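Local coordinates for EGF family domain-containing protein (Toxoplasma gondii, PDB 4Z80) that binds a peptide of the rhoptry neck protein RON2L1, and probably acts at the parasite surface in the moving junction of host-cell invasion, at residues A[376-390]-A[398-410]. Numbering follows the deposited sequence.
Sequences ATAEQCGQRLFMLSS and SQVRGYHWATFVA. With SO4 (sulfate ion), chain H; SO4 (sulfate ion), chain J.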
loop_
_atom_site.group_PDB
_atom_site.type_symbol
_atom_site.label_atom_id
_atom_site.label_comp_id
_atom_site.label_asym_id
_atom_site.label_seq_id
_atom_site.Cartn_x
_atom_site.Cartn_y
_atom_site.Cartn_z
ATOM N N ALA A 376 18.307 -0.892 -24.682
ATOM C CA ALA A 376 17.857 -0.546 -23.342
ATOM C C ALA A 376 18.764 -1.192 -22.311
ATOM O O ALA A 376 19.465 -2.153 -22.624
ATOM C CB ALA A 376 16.425 -1.001 -23.131
ATOM N N THR A 377 18.753 -0.656 -21.097
ATOM C CA THR A 377 19.364 -1.345 -19.967
ATOM C C THR A 377 18.347 -2.310 -19.371
ATOM O O THR A 377 17.153 -2.230 -19.662
ATOM C CB THR A 377 19.823 -0.383 -18.866
ATOM O OG1 THR A 377 18.681 0.280 -18.313
ATOM C CG2 THR A 377 20.819 0.658 -19.397
ATOM N N ALA A 378 18.807 -3.212 -18.511
ATOM C CA ALA A 378 17.896 -4.161 -17.889
ATOM C C ALA A 378 16.915 -3.434 -16.969
ATOM O O ALA A 378 15.736 -3.771 -16.917
ATOM C CB ALA A 378 18.669 -5.212 -17.119
ATOM N N GLU A 379 17.405 -2.439 -16.242
ATOM C CA GLU A 379 16.535 -1.630 -15.392
ATOM C C GLU A 379 15.439 -0.956 -16.222
ATOM O O GLU A 379 14.271 -0.954 -15.825
ATOM C CB GLU A 379 17.343 -0.578 -14.635
ATOM C CG GLU A 379 16.497 0.310 -13.733
ATOM C CD GLU A 379 17.327 1.340 -12.994
ATOM O OE1 GLU A 379 18.555 1.396 -13.228
ATOM O OE2 GLU A 379 16.762 2.092 -12.176
ATOM N N GLN A 380 15.814 -0.378 -17.360
ATOM C CA GLN A 380 14.832 0.231 -18.266
ATOM C C GLN A 380 13.794 -0.775 -18.749
ATOM O O GLN A 380 12.616 -0.444 -18.888
ATOM C CB GLN A 380 15.530 0.871 -19.467
ATOM C CG GLN A 380 16.249 2.159 -19.122
ATOM C CD GLN A 380 16.990 2.743 -20.304
ATOM O OE1 GLN A 380 17.362 2.027 -21.231
ATOM N NE2 GLN A 380 17.195 4.052 -20.286
ATOM N N CYS A 381 14.227 -1.999 -19.027
ATOM C CA CYS A 381 13.319 -3.069 -19.408
ATOM C C CYS A 381 12.254 -3.301 -18.342
ATOM O O CYS A 381 11.061 -3.349 -18.638
ATOM C CB CYS A 381 14.112 -4.352 -19.645
ATOM S SG CYS A 381 13.181 -5.729 -20.284
ATOM N N GLY A 382 12.684 -3.431 -17.092
ATOM C CA GLY A 382 11.744 -3.638 -16.011
ATOM C C GLY A 382 10.835 -2.439 -15.789
ATOM O O GLY A 382 9.648 -2.596 -15.502
ATOM N N GLN A 383 11.394 -1.237 -15.900
ATOM C CA GLN A 383 10.614 -0.013 -15.734
ATOM C C GLN A 383 9.543 0.117 -16.805
ATOM O O GLN A 383 8.376 0.381 -16.506
ATOM C CB GLN A 383 11.522 1.217 -15.785
ATOM C CG GLN A 383 12.430 1.369 -14.582
ATOM C CD GLN A 383 13.448 2.476 -14.764
ATOM O OE1 GLN A 383 14.023 2.639 -15.839
ATOM N NE2 GLN A 383 13.668 3.251 -13.716
ATOM N N ARG A 384 9.935 -0.050 -18.060
ATOM C CA ARG A 384 8.958 0.090 -19.134
ATOM C C ARG A 384 7.924 -1.030 -19.089
ATOM O O ARG A 384 6.758 -0.796 -19.381
ATOM C CB ARG A 384 9.634 0.138 -20.506
ATOM C CG ARG A 384 10.307 1.478 -20.831
ATOM C CD ARG A 384 9.382 2.723 -20.681
ATOM N NE ARG A 384 8.331 2.823 -21.695
ATOM C CZ ARG A 384 7.435 3.808 -21.751
ATOM N NH1 ARG A 384 6.524 3.842 -22.713
ATOM N NH2 ARG A 384 7.444 4.769 -20.839
ATOM N N LEU A 385 8.326 -2.246 -18.727
ATOM C CA LEU A 385 7.347 -3.313 -18.543
ATOM C C LEU A 385 6.242 -2.886 -17.561
ATOM O O LEU A 385 5.056 -3.019 -17.841
ATOM C CB LEU A 385 8.030 -4.589 -18.042
ATOM C CG LEU A 385 7.089 -5.746 -17.697
ATOM C CD1 LEU A 385 6.302 -6.202 -18.922
ATOM C CD2 LEU A 385 7.881 -6.902 -17.107
ATOM N N PHE A 386 6.654 -2.357 -16.415
ATOM C CA PHE A 386 5.735 -1.852 -15.399
ATOM C C PHE A 386 4.796 -0.789 -15.977
ATOM O O PHE A 386 3.577 -0.842 -15.773
ATOM C CB PHE A 386 6.567 -1.297 -14.230
ATOM C CG PHE A 386 5.776 -0.675 -13.109
ATOM C CD1 PHE A 386 4.735 -1.349 -12.491
ATOM C CD2 PHE A 386 6.132 0.579 -12.629
ATOM C CE1 PHE A 386 4.054 -0.773 -11.442
ATOM C CE2 PHE A 386 5.450 1.160 -11.578
ATOM C CZ PHE A 386 4.406 0.485 -10.988
ATOM N N MET A 387 5.374 0.160 -16.712
ATOM C CA MET A 387 4.613 1.276 -17.275
ATOM C C MET A 387 3.714 0.859 -18.440
ATOM O O MET A 387 2.812 1.605 -18.800
ATOM C CB MET A 387 5.569 2.378 -17.733
ATOM C CG MET A 387 6.415 2.966 -16.613
ATOM S SD MET A 387 7.812 3.964 -17.191
ATOM C CE MET A 387 6.969 5.493 -17.552
ATOM N N LEU A 388 3.959 -0.319 -19.014
ATOM C CA LEU A 388 3.194 -0.832 -20.151
ATOM C C LEU A 388 2.314 -2.024 -19.762
ATOM O O LEU A 388 1.823 -2.753 -20.624
ATOM C CB LEU A 388 4.150 -1.247 -21.279
ATOM C CG LEU A 388 5.013 -0.168 -21.929
ATOM C CD1 LEU A 388 5.975 -0.796 -22.927
ATOM C CD2 LEU A 388 4.130 0.873 -22.607
ATOM N N SER A 389 2.095 -2.221 -18.467
ATOM C CA SER A 389 1.423 -3.435 -18.013
ATOM C C SER A 389 -0.096 -3.275 -18.021
ATOM O O SER A 389 -0.745 -3.626 -19.012
ATOM C CB SER A 389 1.950 -3.846 -16.618
ATOM O OG SER A 389 1.722 -2.855 -15.626
ATOM N N SER A 390 -0.671 -2.770 -16.940
ATOM C CA SER A 390 -2.112 -2.594 -16.876
ATOM C C SER A 390 -2.424 -1.486 -15.903
ATOM O O SER A 390 -1.631 -1.185 -15.010
ATOM C CB SER A 390 -2.818 -3.891 -16.477
ATOM O OG SER A 390 -2.323 -4.394 -15.246
ATOM N N SER A 398 -4.318 3.928 -23.239
ATOM C CA SER A 398 -3.616 4.077 -24.511
ATOM C C SER A 398 -2.122 3.803 -24.344
ATOM O O SER A 398 -1.413 3.562 -25.324
ATOM C CB SER A 398 -3.845 5.483 -25.076
ATOM O OG SER A 398 -3.450 6.468 -24.140
ATOM N N GLN A 399 -1.662 3.837 -23.095
ATOM C CA GLN A 399 -0.257 3.590 -22.783
ATOM C C GLN A 399 -0.010 2.135 -22.397
ATOM O O GLN A 399 0.875 1.495 -22.955
ATOM C CB GLN A 399 0.213 4.508 -21.656
ATOM C CG GLN A 399 1.628 4.230 -21.178
ATOM C CD GLN A 399 2.101 5.272 -20.193
ATOM O OE1 GLN A 399 1.986 6.477 -20.442
ATOM N NE2 GLN A 399 2.630 4.817 -19.055
ATOM N N VAL A 400 -0.756 1.627 -21.422
ATOM C CA VAL A 400 -0.563 0.240 -21.023
ATOM C C VAL A 400 -1.041 -0.692 -22.132
ATOM O O VAL A 400 -1.951 -0.359 -22.892
ATOM C CB VAL A 400 -1.274 -0.091 -19.689
ATOM C CG1 VAL A 400 -0.699 0.755 -18.564
ATOM C CG2 VAL A 400 -2.778 0.100 -19.788
ATOM N N ARG A 401 -0.408 -1.860 -22.220
ATOM C CA ARG A 401 -0.571 -2.769 -23.353
ATOM C C ARG A 401 -0.943 -4.191 -22.956
ATOM O O ARG A 401 -1.198 -5.027 -23.821
ATOM C CB ARG A 401 0.725 -2.836 -24.157
ATOM C CG ARG A 401 1.241 -1.518 -24.739
ATOM C CD ARG A 401 0.458 -1.090 -25.970
ATOM N NE ARG A 401 -0.769 -0.409 -25.597
ATOM C CZ ARG A 401 -1.745 -0.092 -26.441
ATOM N NH1 ARG A 401 -2.820 0.534 -25.985
ATOM N NH2 ARG A 401 -1.645 -0.394 -27.729
ATOM N N GLY A 402 -0.921 -4.481 -21.659
ATOM C CA GLY A 402 -1.188 -5.826 -21.182
ATOM C C GLY A 402 0.059 -6.680 -21.042
ATOM O O GLY A 402 -0.044 -7.906 -20.958
ATOM N N TYR A 403 1.228 -6.047 -21.021
ATOM C CA TYR A 403 2.494 -6.775 -20.895
ATOM C C TYR A 403 2.822 -6.994 -19.421
ATOM O O TYR A 403 2.951 -6.025 -18.676
ATOM C CB TYR A 403 3.656 -6.006 -21.537
ATOM C CG TYR A 403 3.464 -5.524 -22.962
ATOM C CD1 TYR A 403 2.601 -6.167 -23.841
ATOM C CD2 TYR A 403 4.174 -4.424 -23.420
ATOM C CE1 TYR A 403 2.444 -5.703 -25.149
ATOM C CE2 TYR A 403 4.036 -3.970 -24.711
ATOM C CZ TYR A 403 3.176 -4.606 -25.563
ATOM O OH TYR A 403 3.053 -4.096 -26.844
ATOM N N HIS A 404 2.990 -8.248 -19.006
ATOM C CA HIS A 404 3.342 -8.533 -17.609
ATOM C C HIS A 404 4.642 -9.293 -17.448
ATOM O O HIS A 404 5.080 -9.514 -16.317
ATOM C CB HIS A 404 2.221 -9.303 -16.926
ATOM C CG HIS A 404 0.982 -8.489 -16.782
ATOM N ND1 HIS A 404 0.921 -7.381 -15.964
ATOM C CD2 HIS A 404 -0.209 -8.558 -17.419
ATOM C CE1 HIS A 404 -0.274 -6.827 -16.072
ATOM N NE2 HIS A 404 -0.976 -7.519 -16.953
ATOM N N TRP A 405 5.258 -9.666 -18.565
ATOM C CA TRP A 405 6.498 -10.434 -18.577
ATOM C C TRP A 405 7.394 -9.851 -19.644
ATOM O O TRP A 405 6.923 -9.545 -20.743
ATOM C CB TRP A 405 6.225 -11.918 -18.867
ATOM C CG TRP A 405 5.138 -12.486 -18.016
ATOM C CD1 TRP A 405 5.276 -13.101 -16.802
ATOM C CD2 TRP A 405 3.730 -12.459 -18.292
ATOM N NE1 TRP A 405 4.043 -13.465 -16.311
ATOM C CE2 TRP A 405 3.078 -13.077 -17.206
ATOM C CE3 TRP A 405 2.957 -11.970 -19.352
ATOM C CZ2 TRP A 405 1.698 -13.234 -17.157
ATOM C CZ3 TRP A 405 1.593 -12.122 -19.296
ATOM C CH2 TRP A 405 0.968 -12.737 -18.209
ATOM N N ALA A 406 8.678 -9.698 -19.322
ATOM C CA ALA A 406 9.668 -9.299 -20.304
ATOM C C ALA A 406 10.931 -10.125 -20.155
ATOM O O ALA A 406 11.307 -10.509 -19.041
ATOM C CB ALA A 406 10.000 -7.827 -20.174
ATOM N N THR A 407 11.588 -10.382 -21.279
ATOM C CA THR A 407 12.903 -11.012 -21.301
ATOM C C THR A 407 13.872 -9.995 -21.832
ATOM O O THR A 407 13.683 -9.475 -22.940
ATOM C CB THR A 407 12.944 -12.273 -22.195
ATOM O OG1 THR A 407 12.081 -13.283 -21.663
ATOM C CG2 THR A 407 14.371 -12.831 -22.322
ATOM N N PHE A 408 14.893 -9.703 -21.037
ATOM C CA PHE A 408 15.984 -8.844 -21.452
ATOM C C PHE A 408 17.115 -9.700 -21.988
ATOM O O PHE A 408 17.524 -10.658 -21.340
ATOM C CB PHE A 408 16.472 -7.988 -20.294
ATOM C CG PHE A 408 17.637 -7.112 -20.640
ATOM C CD1 PHE A 408 17.441 -5.930 -21.328
ATOM C CD2 PHE A 408 18.924 -7.457 -20.258
ATOM C CE1 PHE A 408 18.504 -5.111 -21.649
ATOM C CE2 PHE A 408 19.996 -6.636 -20.570
ATOM C CZ PHE A 408 19.788 -5.462 -21.263
ATOM N N VAL A 409 17.592 -9.372 -23.184
ATOM C CA VAL A 409 18.705 -10.080 -23.798
ATOM C C VAL A 409 19.854 -9.101 -23.976
ATOM O O VAL A 409 19.794 -8.205 -24.819
ATOM C CB VAL A 409 18.303 -10.696 -25.154
ATOM C CG1 VAL A 409 19.471 -11.500 -25.752
ATOM C CG2 VAL A 409 17.061 -11.573 -24.998
ATOM N N ALA A 410 20.904 -9.265 -23.173
ATOM C CA ALA A 410 22.067 -8.390 -23.241
ATOM C C ALA A 410 22.844 -8.658 -24.513
ATOM O O ALA A 410 22.929 -9.800 -24.974
ATOM C CB ALA A 410 22.961 -8.589 -22.036
HETATM S S SO4 H . 10.254 6.911 -19.705
HETATM O O1 SO4 H . 9.051 7.673 -20.065
HETATM O O2 SO4 H . 9.883 5.592 -19.203
HETATM O O3 SO4 H . 11.019 7.676 -18.723
HETATM O O4 SO4 H . 11.086 6.713 -20.893
HETATM S S SO4 J . -4.631 1.282 -29.140
HETATM O O1 SO4 J . -6.032 1.289 -29.555
HETATM O O2 SO4 J . -4.125 -0.090 -29.209
HETATM O O3 SO4 J . -4.537 1.803 -27.776
HETATM O O4 SO4 J . -3.841 2.107 -30.052
#
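The Phe408 ring packs against the start of helix 378-387. Ala378 CB sits over one face, 4.0 Å from the ring centroid and 15° off the normal. Ala376 O meets the ring edge in its plane. With Phe408 CG anti to the backbone N (chi1 178°), the ring reaches the helix start, where Thr377 and Gln380 form a capping box.

Apolar side chains continue the contact along the helix. Cys381 SG lies 3.8 Å from Ala406 CB and also touches Phe408 CB. Leu385 straddles the strand start: CD2 packs on Ala406 CB, and CD1 on Tyr403 CB. Leu388 and Tyr403 run side by side, with Leu388 CB 3.8 Å from Tyr403 CD2.

Polar bonds gather at and just beyond the C-terminal end of the helix. Leu388 O accepts Arg401 N at 2.9 Å, the donor standing above the carbonyl plane, and takes weak bonds from Gly402 N and Tyr403 N. Ser389 O accepts Gly402 N in its carbonyl plane at 2.8 Å. The extended Gln399 side chain gives a nearly straight bond from NE2 to Met387 O (3.2 Å, 173°). Ser390 OG lies at the His404 ring edge, but it bonds to Val56 N; His404 ND1 bonds to Ser448 OG. Tyr403 O is buried without a hydrogen-bond partner in the model; Ser389 CA makes a CA-H...O contact to it at 3.1 Å.

Helix 378-387 lies nearly antiparallel along strand 405-410, axes 8.8 Å apart, packed on an antiparallel sheet, consistent with a PAN-type domain. Strand 424-430 flanks strand 405-410 and supplies Cys427, the disulfide partner of Cys381. On the other flank, strand 443-447 brings Phe446 against Ala378 and Leu385.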